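Local coordinates for protein cytochrome C2 (Rhodobacter sphaeroides, PDB 2CXB) that carries electrons through a covalently bound heme c, donating them to the oxidized bacteriochlorophyll in photophosphorylation, with a possible role in the respiratory chain, at residues Ala9-Gln14 and His111-Tyr116; Tyr41-Arg46 and Leu69-Glu74; Glu59-Ala64 and Lys85-Tyr90. All coordinates share one frame; numbering follows the deposited sequence.

The three contacts stand round one heme c and differ in chemistry. Interaction 1 joins the N-terminal and C-terminal helices by apolar and ring packing, partly buried, with a water at its margin. Interaction 2, also partly buried, is made of loop: two backbone hydrogen bonds tie the segments, and polar side chains from both grip a heme propionate. Interaction 3, about 23 Å from interaction 1 between centres and across the centre of the chain from it, is a buried, apolar contact of two helices. Interaction 2 touches both others, through Glu73 with His111 and Trp114 of interaction 1, and through Leu69 and Trp71 with Ala64, Met61, Phe86 and Tyr90 of interaction 3.

Interaction 1. Residues Ala9-Gln14 and His111-Tyr116; sequences AKAFNQ and HNIWAY. With HEC (heme c), chain C.
The packing of the N-terminal helix against the C-terminal helix, a hallmark of the cytochrome c fold, is carried here by Ala9, Ala11 and Phe12 on one side and Ile113 and Tyr116 on the other. Ala9 sits over one face of the Tyr116 ring: its CA is 3.6 Å from the ring centroid and only 11° off the normal, a CH-pi contact, while Ala9 CB comes within 3.4 Å of Tyr116 CE1. One turn on, Phe12 has CG anti to the backbone N (chi1 -169°), which turns its ring toward helix 107-120. There it meets Tyr116 obliquely, planes at 50°, with Phe12 CG 3.9 Å from Tyr116 CE2. In this class of cytochrome the paired terminal helices pack together beside the heme, and Ile113 links the pair to it. Its CG2 branch touches the edge of the Phe12 ring at CD1 (4.1 Å), CG1 rests against Ala11 CB, and CD1 reaches HEC CBB at 3.8 Å. The side chain of Phe12 also lies close to those of Cys15, a predicted covalent heme attachment site, and His19, a predicted axial ligand of the heme iron. At the margin a water donates to Ala9 O (3.0 Å) and makes a weak bond with Tyr116 OH.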
loop_
_atom_site.group_PDB
_atom_site.type_symbol
_atom_site.label_atom_id
_atom_site.label_comp_id
_atom_site.label_asym_id
_atom_site.label_seq_id
_atom_site.Cartn_x
_atom_site.Cartn_y
_atom_site.Cartn_z
ATOM N N ALA A 9 6.987 -12.108 -0.934
ATOM C CA ALA A 9 7.225 -12.097 0.498
ATOM C C ALA A 9 8.649 -11.626 0.780
ATOM O O ALA A 9 8.874 -10.915 1.753
ATOM C CB ALA A 9 6.986 -13.485 1.085
ATOM N N LYS A 10 9.610 -11.985 -0.070
ATOM C CA LYS A 10 10.990 -11.559 0.148
ATOM C C LYS A 10 11.170 -10.069 -0.135
ATOM O O LYS A 10 11.849 -9.355 0.613
ATOM C CB LYS A 10 11.958 -12.366 -0.724
ATOM C CG LYS A 10 12.318 -13.735 -0.155
ATOM N N ALA A 11 10.571 -9.604 -1.225
ATOM C CA ALA A 11 10.655 -8.196 -1.602
ATOM C C ALA A 11 9.904 -7.298 -0.620
ATOM O O ALA A 11 10.206 -6.109 -0.541
ATOM C CB ALA A 11 10.125 -7.999 -3.007
ATOM N N PHE A 12 8.969 -7.862 0.153
ATOM C CA PHE A 12 8.215 -7.088 1.137
ATOM C C PHE A 12 9.105 -6.595 2.275
ATOM O O PHE A 12 8.711 -5.748 3.080
ATOM C CB PHE A 12 7.058 -7.900 1.722
ATOM C CG PHE A 12 6.097 -7.068 2.543
ATOM C CD1 PHE A 12 5.203 -6.211 1.923
ATOM C CD2 PHE A 12 6.109 -7.122 3.925
ATOM C CE1 PHE A 12 4.342 -5.423 2.665
ATOM C CE2 PHE A 12 5.254 -6.338 4.671
ATOM C CZ PHE A 12 4.369 -5.484 4.038
ATOM N N ASN A 13 10.324 -7.115 2.338
ATOM C CA ASN A 13 11.260 -6.722 3.379
ATOM C C ASN A 13 11.545 -5.222 3.347
ATOM O O ASN A 13 11.730 -4.597 4.385
ATOM C CB ASN A 13 12.552 -7.525 3.243
ATOM C CG ASN A 13 13.452 -7.361 4.448
ATOM O OD1 ASN A 13 14.618 -6.977 4.320
ATOM N ND2 ASN A 13 12.913 -7.646 5.630
ATOM N N GLN A 14 11.563 -4.647 2.152
ATOM C CA GLN A 14 11.787 -3.215 1.965
ATOM C C GLN A 14 10.647 -2.416 2.578
ATOM O O GLN A 14 10.865 -1.381 3.204
ATOM C CB GLN A 14 11.851 -2.875 0.479
ATOM C CG GLN A 14 12.945 -3.586 -0.285
ATOM C CD GLN A 14 12.865 -3.255 -1.757
ATOM O OE1 GLN A 14 13.509 -2.321 -2.237
ATOM N NE2 GLN A 14 12.042 -4.004 -2.482
ATOM N N HIS A 111 4.350 -6.423 -8.799
ATOM C CA HIS A 111 3.379 -7.487 -9.041
ATOM C C HIS A 111 3.557 -8.622 -8.033
ATOM O O HIS A 111 2.574 -9.197 -7.564
ATOM C CB HIS A 111 3.504 -8.023 -10.474
ATOM C CG HIS A 111 3.107 -7.040 -11.528
ATOM N ND1 HIS A 111 1.795 -6.751 -11.832
ATOM C CD2 HIS A 111 3.861 -6.266 -12.358
ATOM C CE1 HIS A 111 1.754 -5.853 -12.797
ATOM N NE2 HIS A 111 2.990 -5.546 -13.130
ATOM N N ASN A 112 4.805 -8.936 -7.689
ATOM C CA ASN A 112 5.122 -9.995 -6.732
ATOM C C ASN A 112 4.575 -9.654 -5.356
ATOM O O ASN A 112 3.919 -10.473 -4.723
ATOM C CB ASN A 112 6.638 -10.201 -6.633
ATOM C CG ASN A 112 7.210 -10.971 -7.811
ATOM O OD1 ASN A 112 8.423 -10.998 -8.020
ATOM N ND2 ASN A 112 6.340 -11.599 -8.593
ATOM N N ILE A 113 4.896 -8.462 -4.863
ATOM C CA ILE A 113 4.400 -8.016 -3.565
ATOM C C ILE A 113 2.871 -8.087 -3.563
ATOM O O ILE A 113 2.274 -8.514 -2.578
ATOM C CB ILE A 113 4.892 -6.575 -3.222
ATOM C CG1 ILE A 113 6.389 -6.605 -2.900
ATOM C CG2 ILE A 113 4.170 -6.014 -1.999
ATOM C CD1 ILE A 113 7.047 -5.245 -2.794
ATOM N N TRP A 114 2.223 -7.710 -4.661
ATOM C CA TRP A 114 0.760 -7.765 -4.708
ATOM C C TRP A 114 0.249 -9.195 -4.562
ATOM O O TRP A 114 -0.738 -9.428 -3.864
ATOM C CB TRP A 114 0.199 -7.165 -6.003
ATOM C CG TRP A 114 -1.305 -7.173 -6.013
ATOM C CD1 TRP A 114 -2.120 -8.053 -6.672
ATOM C CD2 TRP A 114 -2.183 -6.282 -5.301
ATOM N NE1 TRP A 114 -3.441 -7.771 -6.398
ATOM C CE2 TRP A 114 -3.502 -6.688 -5.563
ATOM C CE3 TRP A 114 -1.967 -5.212 -4.426
ATOM C CZ2 TRP A 114 -4.605 -6.071 -4.986
ATOM C CZ3 TRP A 114 -3.065 -4.581 -3.867
ATOM C CH2 TRP A 114 -4.369 -5.016 -4.149
ATOM N N ALA A 115 0.896 -10.144 -5.235
ATOM C CA ALA A 115 0.520 -11.556 -5.152
ATOM C C ALA A 115 0.654 -12.006 -3.701
ATOM O O ALA A 115 -0.181 -12.753 -3.183
ATOM C CB ALA A 115 1.427 -12.401 -6.066
ATOM N N TYR A 116 1.708 -11.537 -3.038
ATOM C CA TYR A 116 1.933 -11.869 -1.640
ATOM C C TYR A 116 0.839 -11.245 -0.762
ATOM O O TYR A 116 0.321 -11.896 0.150
ATOM C CB TYR A 116 3.316 -11.369 -1.208
ATOM C CG TYR A 116 3.586 -11.451 0.281
ATOM C CD1 TYR A 116 3.651 -12.681 0.929
ATOM C CD2 TYR A 116 3.760 -10.300 1.039
ATOM C CE1 TYR A 116 3.880 -12.769 2.289
ATOM C CE2 TYR A 116 3.988 -10.377 2.400
ATOM C CZ TYR A 116 4.047 -11.613 3.022
ATOM O OH TYR A 116 4.265 -11.699 4.380
HETATM FE FE HEC C . 4.008 2.647 1.821
HETATM C CHA HEC C . 1.014 4.211 2.153
HETATM C CHB HEC C . 2.510 0.200 0.012
HETATM C CHC HEC C . 7.053 1.105 1.413
HETATM C CHD HEC C . 5.427 4.876 3.955
HETATM N NA HEC C . 2.155 2.238 1.224
HETATM C C1A HEC C . 1.009 3.030 1.429
HETATM C C2A HEC C . -0.168 2.512 0.716
HETATM C C3A HEC C . 0.281 1.389 0.083
HETATM C C4A HEC C . 1.699 1.224 0.430
HETATM C CMA HEC C . -0.590 0.416 -0.714
HETATM C CAA HEC C . -1.582 3.088 0.797
HETATM C CBA HEC C . -2.432 2.187 1.692
HETATM C CGA HEC C . -3.712 2.828 2.211
HETATM O O1A HEC C . -4.022 2.595 3.398
HETATM O O2A HEC C . -4.435 3.530 1.467
HETATM N NB HEC C . 4.642 1.067 0.889
HETATM C C1B HEC C . 3.868 0.108 0.259
HETATM C C2B HEC C . 4.680 -1.020 -0.187
HETATM C C3B HEC C . 5.958 -0.731 0.108
HETATM C C4B HEC C . 5.934 0.553 0.791
HETATM C CMB HEC C . 4.188 -2.303 -0.854
HETATM C CAB HEC C . 7.170 -1.616 -0.213
HETATM C CBB HEC C . 7.531 -1.668 -1.691
HETATM N NC HEC C . 5.839 2.950 2.477
HETATM C C1C HEC C . 6.991 2.220 2.193
HETATM C C2C HEC C . 8.148 2.740 2.892
HETATM C C3C HEC C . 7.708 3.792 3.619
HETATM C C4C HEC C . 6.257 3.928 3.351
HETATM C CMC HEC C . 9.539 2.125 2.908
HETATM C CAC HEC C . 8.504 4.563 4.668
HETATM C CBC HEC C . 9.652 5.426 4.167
HETATM N ND HEC C . 3.358 4.208 2.873
HETATM C C1D HEC C . 4.071 5.021 3.721
HETATM C C2D HEC C . 3.265 6.141 4.143
HETATM C C3D HEC C . 2.049 6.024 3.582
HETATM C C4D HEC C . 2.101 4.783 2.825
HETATM C CMD HEC C . 3.728 7.273 5.045
HETATM C CAD HEC C . 0.931 7.082 3.636
HETATM C CBD HEC C . 0.952 7.641 2.213
HETATM C CGD HEC C . 0.152 8.917 2.044
HETATM O O1D HEC C . 0.394 9.605 1.027
HETATM O O2D HEC C . -0.700 9.247 2.902
HETATM O O HOH W 1 7.433 -10.676 4.376
#

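Interaction 2. Residues Tyr41-Arg46 and Leu69-Glu74; sequences YGVVGR and LAWDEE. With HEC (heme c), chain C.
Trp71 holds CG anti to its carbonyl carbon (chi1 -64°), and Val43 sets CG2 anti to the backbone N, which brings Val43 CG2 to 3.8 Å from Trp71 CD1. The same Trp71 torsion turns the NE1 edge of the indole to a heme propionate: Trp71 NE1 donates to HEC O2A at 3.0 Å and 161°, the oxygen lying in the ring plane. Arg46, its chain bent at chi3, brings NH1 to the other oxygen, O1A, at 2.8 Å, a weak bond by its angle of 128°. The guanidinium lies with one face over Val43 CA, while NH2 bonds to Asn39 O and more weakly to Tyr41 O. Behind these side chains the backbones are clasped. Gly45 N donates to Trp71 O (2.9 Å), and Trp71 N returns a bond to Arg46 O (3.0 Å), which also receives a CA-H...O contact from Ala70. Val43-Arg46 forms a type II beta turn, with Gly45 at positive phi. The heme methyl CMA lies over the centre of one indole face, Leu69 CD2 over the opposite one, toward the rim. With an N-H of Trp71 and a guanidinium N-H on its two oxygens, the propionate's negative charge is probably stabilised beside the heme.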
loop_
_atom_site.group_PDB
_atom_site.type_symbol
_atom_site.label_atom_id
_atom_site.label_comp_id
_atom_site.label_asym_id
_atom_site.label_seq_id
_atom_site.Cartn_x
_atom_site.Cartn_y
_atom_site.Cartn_z
ATOM N N TYR A 41 -2.577 -4.905 6.583
ATOM C CA TYR A 41 -3.542 -5.996 6.658
ATOM C C TYR A 41 -4.902 -5.438 6.217
ATOM O O TYR A 41 -5.363 -4.422 6.740
ATOM C CB TYR A 41 -3.663 -6.529 8.085
ATOM C CG TYR A 41 -4.694 -7.631 8.189
ATOM C CD1 TYR A 41 -4.426 -8.890 7.679
ATOM C CD2 TYR A 41 -5.945 -7.400 8.755
ATOM C CE1 TYR A 41 -5.372 -9.892 7.721
ATOM C CE2 TYR A 41 -6.898 -8.398 8.801
ATOM C CZ TYR A 41 -6.600 -9.641 8.278
ATOM O OH TYR A 41 -7.531 -10.650 8.299
ATOM N N GLY A 42 -5.550 -6.111 5.270
ATOM C CA GLY A 42 -6.844 -5.666 4.780
ATOM C C GLY A 42 -6.770 -4.612 3.680
ATOM O O GLY A 42 -7.808 -4.078 3.277
ATOM N N VAL A 43 -5.570 -4.335 3.158
ATOM C CA VAL A 43 -5.399 -3.322 2.119
ATOM C C VAL A 43 -6.056 -3.696 0.792
ATOM O O VAL A 43 -6.539 -2.825 0.076
ATOM C CB VAL A 43 -3.900 -2.968 1.901
ATOM C CG1 VAL A 43 -3.194 -3.993 1.005
ATOM C CG2 VAL A 43 -3.770 -1.553 1.330
ATOM N N VAL A 44 -6.092 -4.985 0.467
ATOM C CA VAL A 44 -6.693 -5.444 -0.778
ATOM C C VAL A 44 -8.165 -5.042 -0.832
ATOM O O VAL A 44 -8.976 -5.498 -0.019
ATOM C CB VAL A 44 -6.578 -6.982 -0.923
ATOM C CG1 VAL A 44 -7.239 -7.445 -2.217
ATOM C CG2 VAL A 44 -5.118 -7.394 -0.939
ATOM N N GLY A 45 -8.496 -4.186 -1.794
ATOM C CA GLY A 45 -9.860 -3.718 -1.958
ATOM C C GLY A 45 -10.283 -2.612 -1.014
ATOM O O GLY A 45 -11.419 -2.162 -1.060
ATOM N N ARG A 46 -9.375 -2.162 -0.159
ATOM C CA ARG A 46 -9.669 -1.115 0.814
ATOM C C ARG A 46 -9.662 0.250 0.137
ATOM O O ARG A 46 -8.836 0.514 -0.734
ATOM C CB ARG A 46 -8.612 -1.128 1.926
ATOM C CG ARG A 46 -8.888 -0.253 3.148
ATOM C CD ARG A 46 -7.581 0.249 3.794
ATOM N NE ARG A 46 -6.897 -0.751 4.603
ATOM C CZ ARG A 46 -5.603 -0.771 4.918
ATOM N NH1 ARG A 46 -4.741 0.159 4.526
ATOM N NH2 ARG A 46 -5.159 -1.764 5.671
ATOM N N LEU A 69 -11.052 5.478 -5.110
ATOM C CA LEU A 69 -9.946 4.544 -5.297
ATOM C C LEU A 69 -9.981 3.478 -4.212
ATOM O O LEU A 69 -9.993 3.805 -3.028
ATOM C CB LEU A 69 -8.575 5.239 -5.256
ATOM C CG LEU A 69 -7.325 4.348 -5.360
ATOM C CD1 LEU A 69 -7.300 3.649 -6.699
ATOM C CD2 LEU A 69 -6.060 5.173 -5.197
ATOM N N ALA A 70 -10.120 2.228 -4.646
ATOM C CA ALA A 70 -10.063 1.043 -3.792
ATOM C C ALA A 70 -8.837 0.331 -4.367
ATOM O O ALA A 70 -8.682 0.246 -5.590
ATOM C CB ALA A 70 -11.303 0.184 -3.956
ATOM N N TRP A 71 -7.941 -0.166 -3.522
ATOM C CA TRP A 71 -6.731 -0.779 -4.068
ATOM C C TRP A 71 -6.909 -2.096 -4.782
ATOM O O TRP A 71 -7.448 -3.040 -4.210
ATOM C CB TRP A 71 -5.669 -0.989 -2.986
ATOM C CG TRP A 71 -5.184 0.284 -2.415
ATOM C CD1 TRP A 71 -5.483 0.790 -1.191
ATOM C CD2 TRP A 71 -4.322 1.242 -3.055
ATOM N NE1 TRP A 71 -4.866 2.007 -1.030
ATOM C CE2 TRP A 71 -4.152 2.307 -2.158
ATOM C CE3 TRP A 71 -3.707 1.310 -4.308
ATOM C CZ2 TRP A 71 -3.390 3.424 -2.458
ATOM C CZ3 TRP A 71 -2.938 2.421 -4.613
ATOM C CH2 TRP A 71 -2.791 3.469 -3.686
ATOM N N ASP A 72 -6.497 -2.120 -6.048
ATOM C CA ASP A 72 -6.500 -3.343 -6.834
ATOM C C ASP A 72 -5.104 -3.378 -7.447
ATOM O O ASP A 72 -4.335 -2.429 -7.273
ATOM C CB ASP A 72 -7.626 -3.408 -7.882
ATOM C CG ASP A 72 -7.698 -2.201 -8.804
ATOM O OD1 ASP A 72 -6.668 -1.553 -9.090
ATOM O OD2 ASP A 72 -8.828 -1.900 -9.249
ATOM N N GLU A 73 -4.754 -4.456 -8.139
ATOM C CA GLU A 73 -3.415 -4.583 -8.697
ATOM C C GLU A 73 -2.954 -3.492 -9.656
ATOM O O GLU A 73 -1.814 -3.034 -9.563
ATOM C CB GLU A 73 -3.246 -5.955 -9.353
ATOM C CG GLU A 73 -1.824 -6.193 -9.841
ATOM C CD GLU A 73 -1.571 -7.628 -10.263
ATOM O OE1 GLU A 73 -2.535 -8.422 -10.373
ATOM O OE2 GLU A 73 -0.393 -7.971 -10.487
ATOM N N GLU A 74 -3.831 -3.071 -10.562
ATOM C CA GLU A 74 -3.484 -2.049 -11.544
ATOM C C GLU A 74 -3.032 -0.733 -10.914
ATOM O O GLU A 74 -1.990 -0.191 -11.283
ATOM C CB GLU A 74 -4.669 -1.789 -12.479
ATOM C CG GLU A 74 -4.340 -0.899 -13.672
ATOM C CD GLU A 74 -5.581 -0.317 -14.333
ATOM O OE1 GLU A 74 -6.433 -1.100 -14.821
ATOM O OE2 GLU A 74 -5.699 0.932 -14.362
HETATM FE FE HEC C . 4.008 2.647 1.821
HETATM C CHA HEC C . 1.014 4.211 2.153
HETATM C CHB HEC C . 2.510 0.200 0.012
HETATM C CHC HEC C . 7.053 1.105 1.413
HETATM C CHD HEC C . 5.427 4.876 3.955
HETATM N NA HEC C . 2.155 2.238 1.224
HETATM C C1A HEC C . 1.009 3.030 1.429
HETATM C C2A HEC C . -0.168 2.512 0.716
HETATM C C3A HEC C . 0.281 1.389 0.083
HETATM C C4A HEC C . 1.699 1.224 0.430
HETATM C CMA HEC C . -0.590 0.416 -0.714
HETATM C CAA HEC C . -1.582 3.088 0.797
HETATM C CBA HEC C . -2.432 2.187 1.692
HETATM C CGA HEC C . -3.712 2.828 2.211
HETATM O O1A HEC C . -4.022 2.595 3.398
HETATM O O2A HEC C . -4.435 3.530 1.467
HETATM N NB HEC C . 4.642 1.067 0.889
HETATM C C1B HEC C . 3.868 0.108 0.259
HETATM C C2B HEC C . 4.680 -1.020 -0.187
HETATM C C3B HEC C . 5.958 -0.731 0.108
HETATM C C4B HEC C . 5.934 0.553 0.791
HETATM C CMB HEC C . 4.188 -2.303 -0.854
HETATM C CAB HEC C . 7.170 -1.616 -0.213
HETATM C CBB HEC C . 7.531 -1.668 -1.691
HETATM N NC HEC C . 5.839 2.950 2.477
HETATM C C1C HEC C . 6.991 2.220 2.193
HETATM C C2C HEC C . 8.148 2.740 2.892
HETATM C C3C HEC C . 7.708 3.792 3.619
HETATM C C4C HEC C . 6.257 3.928 3.351
HETATM C CMC HEC C . 9.539 2.125 2.908
HETATM C CAC HEC C . 8.504 4.563 4.668
HETATM C CBC HEC C . 9.652 5.426 4.167
HETATM N ND HEC C . 3.358 4.208 2.873
HETATM C C1D HEC C . 4.071 5.021 3.721
HETATM C C2D HEC C . 3.265 6.141 4.143
HETATM C C3D HEC C . 2.049 6.024 3.582
HETATM C C4D HEC C . 2.101 4.783 2.825
HETATM C CMD HEC C . 3.728 7.273 5.045
HETATM C CAD HEC C . 0.931 7.082 3.636
HETATM C CBD HEC C . 0.952 7.641 2.213
HETATM C CGD HEC C . 0.152 8.917 2.044
HETATM O O1D HEC C . 0.394 9.605 1.027
HETATM O O2D HEC C . -0.700 9.247 2.902
#

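Interaction 3. Residues Glu59-Ala64 and Lys85-Tyr90; sequences EGMKEA and KFLKEY. With HEC (heme c), chain C.
Leu87 holds CG anti to its carbonyl carbon (chi1 -70°) and extends at chi2, an arrangement that points CD2 from helix 83-91 into the backbone of helix 59-66. That one methyl does most of the touching: it lies 3.8 Å from Gly60 O, 4.1 Å from Met61 CA and 4.1 Å from Ala64 CB. Gly60 is where the helices come close, its CA 6.1 Å from that of Leu87; having no side chain, it lets Leu87 CD2 reach its carbonyl O. One turn along, Tyr90 lays its ring beside Ala64, with CD2 4.1 Å from Ala64 CB and CE2 3.5 Å from Ala64 O; the carbonyl approaches the ring obliquely. The helix axes are 9.7 Å apart at closest approach and run at 42° to each other. Met61 reaches from the same helix as Gly60 and Ala64 to the heme. Its chain folds at chi2 and chi3 (both 70°), so that SD stays 4.4 Å from Leu87 CD2 while CB packs against HEC O2D and CE against the carboxylate of the same propionate. Ala48, Trp71 and Tyr79 also touch Met61. Leu69 touches Phe86 and Tyr90. No hydrogen bond crosses between the two segments, so the pair is joined by van der Waals contact of Leu87 and the Tyr90 ring with Gly60, Met61 and Ala64, and the heme propionate meets CB and the terminal methyl of Met61, groups that carry no charge.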
loop_
_atom_site.group_PDB
_atom_site.type_symbol
_atom_site.label_atom_id
_atom_site.label_comp_id
_atom_site.label_asym_id
_atom_site.label_seq_id
_atom_site.Cartn_x
_atom_site.Cartn_y
_atom_site.Cartn_z
ATOM N N GLU A 59 -3.224 14.645 2.211
ATOM C CA GLU A 59 -4.455 15.095 1.574
ATOM C C GLU A 59 -4.681 14.398 0.246
ATOM O O GLU A 59 -5.804 14.031 -0.065
ATOM C CB GLU A 59 -4.411 16.611 1.369
ATOM C CG GLU A 59 -4.372 17.394 2.664
ATOM C CD GLU A 59 -5.743 17.766 3.190
ATOM O OE1 GLU A 59 -6.644 16.899 3.241
ATOM O OE2 GLU A 59 -5.914 18.950 3.558
ATOM N N GLY A 60 -3.614 14.210 -0.525
ATOM C CA GLY A 60 -3.712 13.544 -1.810
ATOM C C GLY A 60 -4.304 12.149 -1.701
ATOM O O GLY A 60 -5.176 11.785 -2.493
ATOM N N MET A 61 -3.843 11.369 -0.719
ATOM C CA MET A 61 -4.331 10.002 -0.510
ATOM C C MET A 61 -5.798 9.957 -0.071
ATOM O O MET A 61 -6.575 9.122 -0.543
ATOM C CB MET A 61 -3.464 9.274 0.529
ATOM C CG MET A 61 -3.793 7.781 0.709
ATOM S SD MET A 61 -3.306 6.843 -0.739
ATOM C CE MET A 61 -1.534 6.934 -0.607
ATOM N N LYS A 62 -6.187 10.849 0.834
ATOM C CA LYS A 62 -7.564 10.869 1.316
ATOM C C LYS A 62 -8.498 11.278 0.196
ATOM O O LYS A 62 -9.573 10.700 0.004
ATOM C CB LYS A 62 -7.697 11.827 2.494
ATOM C CG LYS A 62 -7.048 11.279 3.746
ATOM C CD LYS A 62 -7.372 12.121 4.954
ATOM C CE LYS A 62 -6.652 13.454 4.927
ATOM N NZ LYS A 62 -6.416 13.903 6.324
ATOM N N GLU A 63 -8.064 12.286 -0.552
ATOM C CA GLU A 63 -8.824 12.787 -1.685
ATOM C C GLU A 63 -9.021 11.693 -2.741
ATOM O O GLU A 63 -10.107 11.571 -3.307
ATOM C CB GLU A 63 -8.089 13.996 -2.265
ATOM C CG GLU A 63 -8.473 14.345 -3.689
ATOM C CD GLU A 63 -7.846 15.640 -4.173
ATOM O OE1 GLU A 63 -6.867 16.131 -3.567
ATOM O OE2 GLU A 63 -8.353 16.171 -5.183
ATOM N N ALA A 64 -7.985 10.888 -2.983
ATOM C CA ALA A 64 -8.037 9.805 -3.964
ATOM C C ALA A 64 -9.081 8.760 -3.579
ATOM O O ALA A 64 -9.783 8.236 -4.442
ATOM C CB ALA A 64 -6.661 9.157 -4.103
ATOM N N LYS A 85 3.336 11.216 -8.397
ATOM C CA LYS A 85 2.903 11.248 -9.783
ATOM C C LYS A 85 1.563 10.521 -9.922
ATOM O O LYS A 85 0.663 10.986 -10.620
ATOM C CB LYS A 85 3.955 10.578 -10.658
ATOM C CG LYS A 85 3.577 10.598 -12.111
ATOM C CD LYS A 85 3.798 9.240 -12.743
ATOM C CE LYS A 85 4.802 9.375 -13.873
ATOM N NZ LYS A 85 4.345 10.423 -14.821
ATOM N N PHE A 86 1.430 9.369 -9.270
ATOM C CA PHE A 86 0.188 8.609 -9.309
ATOM C C PHE A 86 -0.960 9.392 -8.673
ATOM O O PHE A 86 -2.057 9.444 -9.238
ATOM C CB PHE A 86 0.326 7.260 -8.586
ATOM C CG PHE A 86 -0.999 6.594 -8.305
ATOM C CD1 PHE A 86 -1.639 5.848 -9.281
ATOM C CD2 PHE A 86 -1.622 6.759 -7.077
ATOM C CE1 PHE A 86 -2.879 5.286 -9.039
ATOM C CE2 PHE A 86 -2.857 6.202 -6.831
ATOM C CZ PHE A 86 -3.487 5.467 -7.811
ATOM N N LEU A 87 -0.731 9.976 -7.496
ATOM C CA LEU A 87 -1.785 10.724 -6.819
ATOM C C LEU A 87 -2.292 11.895 -7.656
ATOM O O LEU A 87 -3.497 12.100 -7.766
ATOM C CB LEU A 87 -1.326 11.207 -5.440
ATOM C CG LEU A 87 -1.160 10.089 -4.404
ATOM C CD1 LEU A 87 -0.482 10.574 -3.128
ATOM C CD2 LEU A 87 -2.530 9.504 -4.110
ATOM N N LYS A 88 -1.380 12.648 -8.261
ATOM C CA LYS A 88 -1.751 13.783 -9.105
ATOM C C LYS A 88 -2.599 13.346 -10.298
ATOM O O LYS A 88 -3.636 13.939 -10.582
ATOM C CB LYS A 88 -0.501 14.500 -9.613
ATOM C CG LYS A 88 0.288 15.249 -8.564
ATOM C CD LYS A 88 1.244 16.143 -9.321
ATOM C CE LYS A 88 2.481 16.494 -8.527
ATOM N NZ LYS A 88 2.171 17.426 -7.429
ATOM N N GLU A 89 -2.142 12.324 -11.014
ATOM C CA GLU A 89 -2.873 11.795 -12.157
ATOM C C GLU A 89 -4.275 11.344 -11.746
ATOM O O GLU A 89 -5.260 11.798 -12.325
ATOM C CB GLU A 89 -2.121 10.615 -12.779
ATOM C CG GLU A 89 -0.929 11.010 -13.641
ATOM N N TYR A 90 -4.365 10.460 -10.752
ATOM C CA TYR A 90 -5.645 9.947 -10.282
ATOM C C TYR A 90 -6.642 11.007 -9.820
ATOM O O TYR A 90 -7.805 10.968 -10.213
ATOM C CB TYR A 90 -5.461 8.909 -9.156
ATOM C CG TYR A 90 -6.742 8.134 -8.906
ATOM C CD1 TYR A 90 -7.050 7.003 -9.653
ATOM C CD2 TYR A 90 -7.687 8.591 -7.997
ATOM C CE1 TYR A 90 -8.263 6.357 -9.511
ATOM C CE2 TYR A 90 -8.908 7.948 -7.850
ATOM C CZ TYR A 90 -9.194 6.835 -8.614
ATOM O OH TYR A 90 -10.430 6.225 -8.518
HETATM FE FE HEC C . 4.008 2.647 1.821
HETATM C CHA HEC C . 1.014 4.211 2.153
HETATM C CHB HEC C . 2.510 0.200 0.012
HETATM C CHC HEC C . 7.053 1.105 1.413
HETATM C CHD HEC C . 5.427 4.876 3.955
HETATM N NA HEC C . 2.155 2.238 1.224
HETATM C C1A HEC C . 1.009 3.030 1.429
HETATM C C2A HEC C . -0.168 2.512 0.716
HETATM C C3A HEC C . 0.281 1.389 0.083
HETATM C C4A HEC C . 1.699 1.224 0.430
HETATM C CMA HEC C . -0.590 0.416 -0.714
HETATM C CAA HEC C . -1.582 3.088 0.797
HETATM C CBA HEC C . -2.432 2.187 1.692
HETATM C CGA HEC C . -3.712 2.828 2.211
HETATM O O1A HEC C . -4.022 2.595 3.398
HETATM O O2A HEC C . -4.435 3.530 1.467
HETATM N NB HEC C . 4.642 1.067 0.889
HETATM C C1B HEC C . 3.868 0.108 0.259
HETATM C C2B HEC C . 4.680 -1.020 -0.187
HETATM C C3B HEC C . 5.958 -0.731 0.108
HETATM C C4B HEC C . 5.934 0.553 0.791
HETATM C CMB HEC C . 4.188 -2.303 -0.854
HETATM C CAB HEC C . 7.170 -1.616 -0.213
HETATM C CBB HEC C . 7.531 -1.668 -1.691
HETATM N NC HEC C . 5.839 2.950 2.477
HETATM C C1C HEC C . 6.991 2.220 2.193
HETATM C C2C HEC C . 8.148 2.740 2.892
HETATM C C3C HEC C . 7.708 3.792 3.619
HETATM C C4C HEC C . 6.257 3.928 3.351
HETATM C CMC HEC C . 9.539 2.125 2.908
HETATM C CAC HEC C . 8.504 4.563 4.668
HETATM C CBC HEC C . 9.652 5.426 4.167
HETATM N ND HEC C . 3.358 4.208 2.873
HETATM C C1D HEC C . 4.071 5.021 3.721
HETATM C C2D HEC C . 3.265 6.141 4.143
HETATM C C3D HEC C . 2.049 6.024 3.582
HETATM C C4D HEC C . 2.101 4.783 2.825
HETATM C CMD HEC C . 3.728 7.273 5.045
HETATM C CAD HEC C . 0.931 7.082 3.636
HETATM C CBD HEC C . 0.952 7.641 2.213
HETATM C CGD HEC C . 0.152 8.917 2.044
HETATM O O1D HEC C . 0.394 9.605 1.027
HETATM O O2D HEC C . -0.700 9.247 2.902
#